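Local coordinates for cell-binding factor 2 (Campylobacter jejuni, PDB 3RFW), which is a SurA-like chaperone and virulence factor that probably catalyses cis-trans isomerisation of peptidyl-prolyl bonds in other proteins, at residues Q27-L32 against K38-Q43; A4-K9 against Q43-D48; N131-L136 against S146-E151; K139-K144 against G187-T192. All blocks are in the same frame, centred on the assembly; numbering follows the deposited sequence.

Interaction 1 (Q27-L32 against K38-Q43); sequences QDFKTL and KALIQQ
The backbone oxygen of Asp28 is gripped twice by Thr31, a double hold on the short 3-10 turn from which Phe29 and Leu32 reach Leu40 and Ile41 of the helix. Thr31 OG1 sits in the carbonyl plane, 2.9 Å from Asp28 O, and Thr31 N adds a backbone bond of 2.8 Å to Asp28 O. The same hydroxyl receives the amide of Gln27, with Gln27 NE2 at 3.3 Å from Thr31 OG1. Asp28 OD2 accepts Lys30 N on its anti side, 33° out of the carboxylate plane, which makes an Asx turn. All this polar bracing stays within 27-32, and what passes to 38-43 is apolar. With CG anti to the backbone N (chi1 177°), the ring of Phe29 extends edge-on to the helix. Its CE1 lies 4.2 Å from Leu40 CB, and Phe29 CZ lies 4.1 Å from Ile41 CG1, both partners near the ring plane. Leu32 crosses Leu40 at about a right angle, their CD1 atoms 3.7 Å apart. Helix 13-24 closes over the same residues, with Val16 on Phe29, Leu24 on Leu32 and Phe20 on Leu40, while Tyr251 of the second subunit packs on Ile41. The connecting loop between helices 13-24 and 34-56 is thus packed onto both helices, consistent with the helical chaperone domain of SurA-like proteins.

Interaction 2 (A4-K9 against Q43-D48); sequences ATVNGK and QYIMQD
Ile45 carries the contact, each of its ends meeting a different residue of the strand. Its CD1 lies 3.8 Å from Ala4 CB, while Ile45 CG2 lies 3.9 Å from Val6 CG2. The same Val6 methyl also touches the first carbon of the longer branch, with Ile45 CG1 at 4.0 Å from Val6 CG2. Val6 and Ile45 run past each other in opposite directions, and Val6 has CG1 anti to its backbone N (chi1 -180°), leaving CG2 as the branch that faces the helix. Beside this buried patch, Lys9 reaches toward Asp48, but Lys9 NZ stays 4.6 Å from Asp48 OD2, beyond a salt bridge, so any attraction is probably modest. Ala4, Val6 and Lys9 belong to a beta hairpin with a two-residue loop between strands 2-6 and 9-12, whose type I' turn from Val6 to Lys9 is closed by Val6 N to Lys9 O at 2.7 Å and Lys9 N to Val6 O. Asn7 and Gly8 take the positive phi values of that turn. The strand has a further neighbour: Ala4, Thr5 and Val6 form an antiparallel ladder with a strand of the second subunit, and Tyr251 of that subunit packs on Ile45. Farther round the helix, Tyr44 meets Phe19 edge-to-face and its OH is hydrogen-bonded to Glu15 OE2, which ties helix 34-56 to helix 13-24.

Interaction 3 (N131-L136 against S146-E151); sequences NELKGL and SELAKE
Leu148 divides its two methyl groups between a buried leucine and an exposed carboxylate. The tight half is with Leu133, where the two side chains reach toward each other tip to tip. Leu148 CD1 rests against the flank of the isobutyl end, 3.8 Å from both Leu133 CD2 and Leu133 CG, with Leu133 CD1 slightly farther off. In both leucines CG stands beside the backbone N and anti to the carbonyl carbon (chi1 -54° in Leu133), which sends the branches across the gap between the helices. The other half is looser and lies on the solvent side. There the extended chain of Glu132 passes over Leu148, with Glu132 OE1 3.7 Å from Leu148 CD2 and Glu132 CB 4.0 Å from Leu148 CD1. This is van der Waals contact between a carboxylate and a methyl group, and it gives the charge no polar partner across the two segments. Behind the contact, Ile118 of strand 108-120 packs on Leu148 and on Ala149, and Ser146 OG is hydrogen-bonded to Asp142 O and to Lys116 NZ. From Leu133 to Leu136 the chain makes a type II turn, in which Gly135 takes positive phi, before helix 138-152 begins. Two helices following one strand and lying against the sheet are a recognisable element of the parvulin (PpiC-type) isomerase fold.

Interaction 4 (K139-K144 against G187-T192); sequences KELDAK and GTITTT
Leu141 lays both of its branches over one methyl group of Ile189, CG2. CD1 of the leucine is 4.0 Å from Ile189 CG2, and Leu141 CD2 is 4.1 Å from the same atom, so the methyl faces the fork of the isobutyl group. Leu141 reaches it with CG anti to the backbone N (chi1 -180°). On the strand, Ile189 holds CG1 in the crowded position between its backbone N and carbonyl carbon (chi1 54°), which leaves CG2 as the branch turned to the helix. Leu141 CD1 also lies 4.4 Å from Gly187 O, a distant apolar approach to a backbone carbonyl. The contact sets helix 138-152 against strand 188-196 of the four-stranded antiparallel sheet, whose order 2-1-4-3 fits a parvulin-type domain; within this chain that strand is an outermost one. Leu204 of the adjacent strand 199-213 packs on both Leu141 and Ile189 and thereby extends the apolar patch across the sheet. Backbone bonds from Gly187 and Thr188 to Lys205, and from Thr190 to Ile203, hold 187-192 alongside that strand. One residue along the helix from Leu141, the carboxylate of Asp142 forms a salt bridge through OD2 with Lys116 NZ of strand 108-120, a second link between helix and sheet that is ionic rather than apolar.

How the interactions relate
Interactions 1 and 2 share helix 34-56 and the residue Gln43, and they join where Ile41 CG2 lies 4.2 Å from Ala4 CB; both are buried and both touch the second subunit. Interactions 3 and 4 sit on the opposite side of the chain's centre, with interactions 1 and 3 about 70 Å apart between centres. They are only partly buried, share helix 138-152, and merge through Leu133, which touches Leu141 and Lys144. Aliphatic side chains carry all four contacts, but only interaction 1 brings an aromatic ring across between its segments. Charged groups appear at the margins: a distant lysine-aspartate pair in interaction 2 and a carboxylate against methyls in interaction 3.

Interaction 1 (Q27-L32 against K38-Q43)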
# COMPACT_ATOMS: atom_id res chain seq x y z
N GLN A 27 26.36 -0.44 8.67
CA GLN A 27 27.57 0.15 8.10
C GLN A 27 28.26 1.04 9.10
O GLN A 27 27.61 1.82 9.80
CB GLN A 27 27.23 0.96 6.86
CG GLN A 27 28.44 1.65 6.28
CD GLN A 27 28.24 2.12 4.85
OE1 GLN A 27 27.10 2.23 4.37
NE2 GLN A 27 29.35 2.41 4.16
N ASP A 28 29.55 0.85 9.28
CA ASP A 28 30.24 1.60 10.31
C ASP A 28 30.57 3.00 9.84
O ASP A 28 31.13 3.19 8.76
CB ASP A 28 31.50 0.89 10.79
CG ASP A 28 32.02 1.47 12.10
OD1 ASP A 28 31.55 1.02 13.18
OD2 ASP A 28 32.83 2.41 12.05
N PHE A 29 30.25 3.96 10.70
CA PHE A 29 30.57 5.37 10.45
C PHE A 29 31.93 5.53 9.79
O PHE A 29 32.06 6.24 8.80
CB PHE A 29 30.54 6.16 11.76
CG PHE A 29 30.93 7.62 11.60
CD1 PHE A 29 30.02 8.55 11.09
CD2 PHE A 29 32.19 8.06 11.99
CE1 PHE A 29 30.37 9.90 10.95
CE2 PHE A 29 32.55 9.41 11.85
CZ PHE A 29 31.63 10.33 11.34
N LYS A 30 32.94 4.86 10.35
CA LYS A 30 34.31 5.01 9.87
C LYS A 30 34.54 4.69 8.39
O LYS A 30 35.55 5.11 7.81
CB LYS A 30 35.29 4.23 10.74
N THR A 31 33.63 3.95 7.77
CA THR A 31 33.82 3.50 6.40
C THR A 31 33.15 4.45 5.39
O THR A 31 33.19 4.20 4.17
CB THR A 31 33.29 2.07 6.16
OG1 THR A 31 31.86 2.04 6.25
CG2 THR A 31 33.89 1.12 7.17
N LEU A 32 32.46 5.46 5.89
CA LEU A 32 31.81 6.41 5.00
C LEU A 32 32.86 7.31 4.33
O LEU A 32 33.91 7.57 4.91
CB LEU A 32 30.77 7.25 5.77
CG LEU A 32 29.63 6.45 6.42
CD1 LEU A 32 29.00 7.27 7.54
CD2 LEU A 32 28.58 6.04 5.39
N LYS A 38 31.35 14.23 7.20
CA LYS A 38 31.29 15.66 7.50
C LYS A 38 29.85 16.14 7.60
O LYS A 38 29.47 16.84 8.52
CB LYS A 38 32.06 16.45 6.43
CG LYS A 38 31.84 17.96 6.46
CD LYS A 38 32.39 18.58 7.74
N ALA A 39 29.02 15.70 6.69
CA ALA A 39 27.62 16.08 6.75
C ALA A 39 26.94 15.54 8.02
O ALA A 39 26.06 16.19 8.59
CB ALA A 39 26.91 15.59 5.54
N LEU A 40 27.37 14.37 8.48
CA LEU A 40 26.74 13.74 9.63
C LEU A 40 27.23 14.43 10.88
O LEU A 40 26.44 14.72 11.77
CB LEU A 40 27.05 12.23 9.69
CG LEU A 40 26.36 11.41 8.59
CD1 LEU A 40 26.74 9.97 8.74
CD2 LEU A 40 24.84 11.54 8.62
N ILE A 41 28.51 14.79 10.90
CA ILE A 41 29.03 15.61 11.98
C ILE A 41 28.32 16.96 12.14
O ILE A 41 27.91 17.32 13.25
CB ILE A 41 30.54 15.78 11.90
CG1 ILE A 41 31.22 14.41 11.87
CG2 ILE A 41 31.04 16.57 13.12
CD1 ILE A 41 32.71 14.46 11.56
N GLN A 42 28.06 17.65 11.02
CA GLN A 42 27.30 18.91 11.02
C GLN A 42 25.91 18.71 11.59
O GLN A 42 25.45 19.49 12.39
CB GLN A 42 27.10 19.45 9.59
CG GLN A 42 28.32 20.11 8.96
CD GLN A 42 27.94 20.93 7.72
OE1 GLN A 42 28.55 20.79 6.65
NE2 GLN A 42 26.88 21.73 7.84
N GLN A 43 25.20 17.75 11.02
CA GLN A 43 23.88 17.41 11.50
C GLN A 43 23.85 17.14 13.03
O GLN A 43 23.01 17.67 13.75
CB GLN A 43 23.36 16.21 10.72
CG GLN A 43 21.92 15.90 11.02
CD GLN A 43 21.28 15.01 9.96
OE1 GLN A 43 21.85 14.77 8.87
NE2 GLN A 43 20.08 14.52 10.26

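Interaction 2 (A4-K9 against Q43-D48)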
# COMPACT_ATOMS: atom_id res chain seq x y z
N ALA A 4 35.44 17.28 16.13
CA ALA A 4 35.04 18.68 16.15
C ALA A 4 35.01 19.20 17.57
O ALA A 4 34.93 18.41 18.51
CB ALA A 4 33.67 18.86 15.49
N THR A 5 35.05 20.52 17.73
CA THR A 5 34.84 21.15 19.03
C THR A 5 33.76 22.17 18.79
O THR A 5 33.66 22.72 17.69
CB THR A 5 36.11 21.90 19.57
OG1 THR A 5 36.42 23.01 18.72
CG2 THR A 5 37.33 20.96 19.63
N VAL A 6 32.95 22.40 19.79
CA VAL A 6 31.85 23.34 19.72
C VAL A 6 31.91 24.17 20.97
O VAL A 6 31.78 23.63 22.06
CB VAL A 6 30.49 22.63 19.71
CG1 VAL A 6 29.36 23.69 19.63
CG2 VAL A 6 30.38 21.67 18.52
N ASN A 7 32.12 25.48 20.80
CA ASN A 7 32.44 26.39 21.89
C ASN A 7 33.52 25.85 22.83
O ASN A 7 33.45 26.06 24.03
CB ASN A 7 31.19 26.78 22.67
CG ASN A 7 30.18 27.53 21.81
OD1 ASN A 7 28.96 27.43 22.01
ND2 ASN A 7 30.68 28.34 20.91
N GLY A 8 34.52 25.17 22.29
CA GLY A 8 35.57 24.56 23.13
C GLY A 8 35.41 23.08 23.46
O GLY A 8 36.40 22.39 23.74
N LYS A 9 34.18 22.56 23.41
CA LYS A 9 33.91 21.20 23.83
C LYS A 9 34.05 20.23 22.67
O LYS A 9 33.43 20.39 21.60
CB LYS A 9 32.51 21.10 24.45
CG LYS A 9 32.05 19.65 24.63
CD LYS A 9 30.63 19.53 25.22
CE LYS A 9 29.58 19.22 24.12
NZ LYS A 9 30.04 18.10 23.28
N GLN A 43 25.20 17.75 11.02
CA GLN A 43 23.88 17.41 11.50
C GLN A 43 23.85 17.14 13.03
O GLN A 43 23.01 17.67 13.75
CB GLN A 43 23.36 16.21 10.72
CG GLN A 43 21.92 15.90 11.02
CD GLN A 43 21.28 15.01 9.96
OE1 GLN A 43 21.85 14.77 8.87
NE2 GLN A 43 20.08 14.52 10.26
N TYR A 44 24.86 16.43 13.52
CA TYR A 44 24.93 16.05 14.93
C TYR A 44 25.20 17.25 15.82
O TYR A 44 24.52 17.45 16.85
CB TYR A 44 26.00 14.96 15.15
CG TYR A 44 26.17 14.59 16.62
CD1 TYR A 44 27.07 15.27 17.44
CD2 TYR A 44 25.32 13.65 17.22
CE1 TYR A 44 27.11 15.06 18.81
CE2 TYR A 44 25.40 13.38 18.60
CZ TYR A 44 26.30 14.07 19.38
OH TYR A 44 26.40 13.78 20.74
N ILE A 45 26.08 18.13 15.34
CA ILE A 45 26.38 19.41 16.03
C ILE A 45 25.13 20.29 16.11
O ILE A 45 24.82 20.92 17.12
CB ILE A 45 27.56 20.15 15.29
CG1 ILE A 45 28.87 19.41 15.57
CG2 ILE A 45 27.61 21.61 15.72
CD1 ILE A 45 30.03 19.74 14.64
N MET A 46 24.35 20.28 15.04
CA MET A 46 23.11 21.05 15.01
C MET A 46 22.11 20.50 16.03
O MET A 46 21.50 21.27 16.80
CB MET A 46 22.52 21.05 13.59
CG MET A 46 21.05 21.52 13.49
SD MET A 46 21.04 23.32 13.65
CE MET A 46 21.84 23.70 12.08
N GLN A 47 21.95 19.18 16.04
CA GLN A 47 21.19 18.47 17.11
C GLN A 47 21.73 18.84 18.50
O GLN A 47 21.00 19.26 19.35
CB GLN A 47 21.24 16.93 16.87
CG GLN A 47 20.53 16.04 17.93
CD GLN A 47 21.46 15.55 19.07
OE1 GLN A 47 22.69 15.73 19.04
NE2 GLN A 47 20.87 14.89 20.05
N ASP A 48 23.04 18.93 18.64
CA ASP A 48 23.61 19.25 19.94
C ASP A 48 23.30 20.65 20.42
O ASP A 48 23.01 20.89 21.60
CB ASP A 48 25.09 19.00 19.93
CG ASP A 48 25.70 19.09 21.32
OD1 ASP A 48 25.54 18.13 22.10
OD2 ASP A 48 26.32 20.14 21.63

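Interaction 3 (N131-L136 against S146-E151)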
# COMPACT_ATOMS: atom_id res chain seq x y z
N ASN A 131 -20.16 -29.05 -33.43
CA ASN A 131 -20.14 -29.41 -34.85
C ASN A 131 -19.19 -28.63 -35.75
O ASN A 131 -18.47 -29.22 -36.56
CB ASN A 131 -21.54 -29.27 -35.43
CG ASN A 131 -22.31 -30.55 -35.38
OD1 ASN A 131 -23.29 -30.67 -34.63
ND2 ASN A 131 -21.85 -31.53 -36.15
N GLU A 132 -19.28 -27.30 -35.70
CA GLU A 132 -18.43 -26.47 -36.54
C GLU A 132 -16.95 -26.71 -36.29
O GLU A 132 -16.13 -26.48 -37.19
CB GLU A 132 -18.75 -24.99 -36.32
CG GLU A 132 -19.38 -24.32 -37.52
CD GLU A 132 -19.72 -22.86 -37.27
OE1 GLU A 132 -19.05 -21.99 -37.86
OE2 GLU A 132 -20.63 -22.60 -36.45
N LEU A 133 -16.62 -27.14 -35.07
CA LEU A 133 -15.22 -27.33 -34.65
C LEU A 133 -14.75 -28.80 -34.71
O LEU A 133 -13.55 -29.09 -34.64
CB LEU A 133 -15.00 -26.76 -33.24
CG LEU A 133 -15.40 -25.29 -33.00
CD1 LEU A 133 -15.70 -25.01 -31.54
CD2 LEU A 133 -14.36 -24.31 -33.54
N LYS A 134 -15.71 -29.73 -34.84
CA LYS A 134 -15.40 -31.15 -34.95
C LYS A 134 -14.39 -31.41 -36.06
O LYS A 134 -14.52 -30.89 -37.17
CB LYS A 134 -16.68 -31.97 -35.18
N GLY A 135 -13.34 -32.17 -35.73
CA GLY A 135 -12.34 -32.57 -36.71
C GLY A 135 -11.17 -31.61 -36.84
O GLY A 135 -10.23 -31.86 -37.60
N LEU A 136 -11.22 -30.50 -36.11
CA LEU A 136 -10.12 -29.54 -36.12
C LEU A 136 -9.22 -29.75 -34.91
O LEU A 136 -9.64 -30.31 -33.90
CB LEU A 136 -10.65 -28.10 -36.17
N SER A 146 -11.99 -19.12 -30.84
CA SER A 146 -12.03 -17.72 -30.43
C SER A 146 -12.92 -16.87 -31.36
O SER A 146 -13.67 -16.00 -30.89
CB SER A 146 -10.62 -17.14 -30.39
OG SER A 146 -9.77 -17.90 -29.54
N GLU A 147 -12.83 -17.12 -32.66
CA GLU A 147 -13.70 -16.46 -33.63
C GLU A 147 -15.17 -16.80 -33.39
O GLU A 147 -16.04 -15.93 -33.53
CB GLU A 147 -13.30 -16.80 -35.08
N LEU A 148 -15.45 -18.04 -33.02
CA LEU A 148 -16.83 -18.44 -32.71
C LEU A 148 -17.31 -17.81 -31.41
O LEU A 148 -18.51 -17.57 -31.23
CB LEU A 148 -16.96 -19.96 -32.64
CG LEU A 148 -17.01 -20.73 -33.98
CD1 LEU A 148 -17.47 -22.18 -33.76
CD2 LEU A 148 -17.92 -20.01 -34.97
N ALA A 149 -16.39 -17.59 -30.47
CA ALA A 149 -16.75 -17.02 -29.17
C ALA A 149 -17.10 -15.54 -29.33
O ALA A 149 -18.14 -15.07 -28.85
CB ALA A 149 -15.60 -17.20 -28.16
N LYS A 150 -16.23 -14.80 -30.01
CA LYS A 150 -16.53 -13.43 -30.42
C LYS A 150 -17.89 -13.35 -31.15
O LYS A 150 -18.70 -12.48 -30.86
CB LYS A 150 -15.40 -12.87 -31.29
CG LYS A 150 -14.08 -12.69 -30.56
CD LYS A 150 -12.98 -12.24 -31.52
CE LYS A 150 -11.64 -12.15 -30.80
N GLU A 151 -18.14 -14.30 -32.05
CA GLU A 151 -19.37 -14.32 -32.84
C GLU A 151 -20.63 -14.66 -32.05
O GLU A 151 -21.64 -13.99 -32.20
CB GLU A 151 -19.22 -15.28 -34.03
CG GLU A 151 -20.28 -15.08 -35.12

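Interaction 4 (K139-K144 against G187-T192)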
# COMPACT_ATOMS: atom_id res chain seq x y z
N LYS A 139 -3.63 -25.23 -33.26
CA LYS A 139 -3.76 -23.79 -33.43
C LYS A 139 -4.91 -23.42 -34.36
O LYS A 139 -5.43 -22.31 -34.28
CB LYS A 139 -2.46 -23.19 -33.93
CG LYS A 139 -1.60 -22.60 -32.83
CD LYS A 139 -0.44 -23.52 -32.50
CE LYS A 139 0.87 -22.74 -32.39
NZ LYS A 139 0.77 -21.60 -31.44
N GLU A 140 -5.33 -24.37 -35.20
CA GLU A 140 -6.49 -24.15 -36.08
C GLU A 140 -7.81 -24.23 -35.31
O GLU A 140 -8.74 -23.46 -35.58
CB GLU A 140 -6.49 -25.14 -37.26
N LEU A 141 -7.92 -25.20 -34.41
CA LEU A 141 -9.03 -25.28 -33.46
C LEU A 141 -9.12 -24.02 -32.57
O LEU A 141 -10.20 -23.52 -32.27
CB LEU A 141 -8.84 -26.53 -32.61
CG LEU A 141 -9.85 -26.89 -31.52
CD1 LEU A 141 -9.65 -26.00 -30.33
CD2 LEU A 141 -11.28 -26.78 -32.06
N ASP A 142 -7.96 -23.52 -32.16
CA ASP A 142 -7.88 -22.38 -31.26
C ASP A 142 -8.43 -21.12 -31.94
O ASP A 142 -9.40 -20.52 -31.45
CB ASP A 142 -6.43 -22.20 -30.78
CG ASP A 142 -6.20 -20.88 -30.06
OD1 ASP A 142 -5.33 -20.11 -30.50
OD2 ASP A 142 -6.81 -20.67 -28.99
N ALA A 143 -7.89 -20.78 -33.11
CA ALA A 143 -8.33 -19.59 -33.87
C ALA A 143 -9.83 -19.62 -34.18
O ALA A 143 -10.56 -18.66 -33.90
CB ALA A 143 -7.52 -19.44 -35.16
N LYS A 144 -10.29 -20.74 -34.74
CA LYS A 144 -11.70 -20.93 -35.02
C LYS A 144 -12.56 -20.85 -33.77
O LYS A 144 -13.62 -20.24 -33.80
CB LYS A 144 -11.95 -22.23 -35.78
CG LYS A 144 -12.35 -22.02 -37.24
N GLY A 187 -5.46 -28.86 -25.40
CA GLY A 187 -5.68 -28.61 -26.82
C GLY A 187 -7.00 -29.16 -27.35
O GLY A 187 -7.19 -29.22 -28.58
N THR A 188 -7.90 -29.58 -26.46
CA THR A 188 -9.15 -30.21 -26.90
C THR A 188 -10.36 -29.48 -26.36
O THR A 188 -10.29 -28.79 -25.33
CB THR A 188 -9.27 -31.70 -26.46
OG1 THR A 188 -9.43 -31.78 -25.03
CG2 THR A 188 -8.05 -32.52 -26.91
N ILE A 189 -11.50 -29.73 -27.00
CA ILE A 189 -12.77 -29.15 -26.59
C ILE A 189 -13.65 -30.20 -25.93
O ILE A 189 -13.50 -31.39 -26.17
CB ILE A 189 -13.55 -28.51 -27.78
CG1 ILE A 189 -13.73 -29.53 -28.92
CG2 ILE A 189 -12.83 -27.24 -28.26
CD1 ILE A 189 -15.16 -29.57 -29.50
N THR A 190 -14.54 -29.73 -25.08
CA THR A 190 -15.69 -30.51 -24.67
C THR A 190 -16.52 -30.87 -25.91
O THR A 190 -16.96 -29.99 -26.68
CB THR A 190 -16.53 -29.73 -23.64
OG1 THR A 190 -17.64 -30.53 -23.23
CG2 THR A 190 -17.07 -28.45 -24.25
N THR A 191 -16.60 -32.16 -26.19
CA THR A 191 -17.41 -32.69 -27.28
C THR A 191 -18.86 -32.88 -26.85
O THR A 191 -19.72 -33.21 -27.66
CB THR A 191 -16.84 -34.04 -27.80
OG1 THR A 191 -15.74 -33.79 -28.69
CG2 THR A 191 -17.91 -34.84 -28.53
N THR A 192 -19.13 -32.69 -25.56
CA THR A 192 -20.51 -32.55 -25.11
C THR A 192 -20.71 -31.26 -24.34
O THR A 192 -19.87 -30.90 -23.50
CB THR A 192 -20.97 -33.75 -24.26
OG1 THR A 192 -21.45 -34.78 -25.13
CG2 THR A 192 -22.11 -33.37 -23.32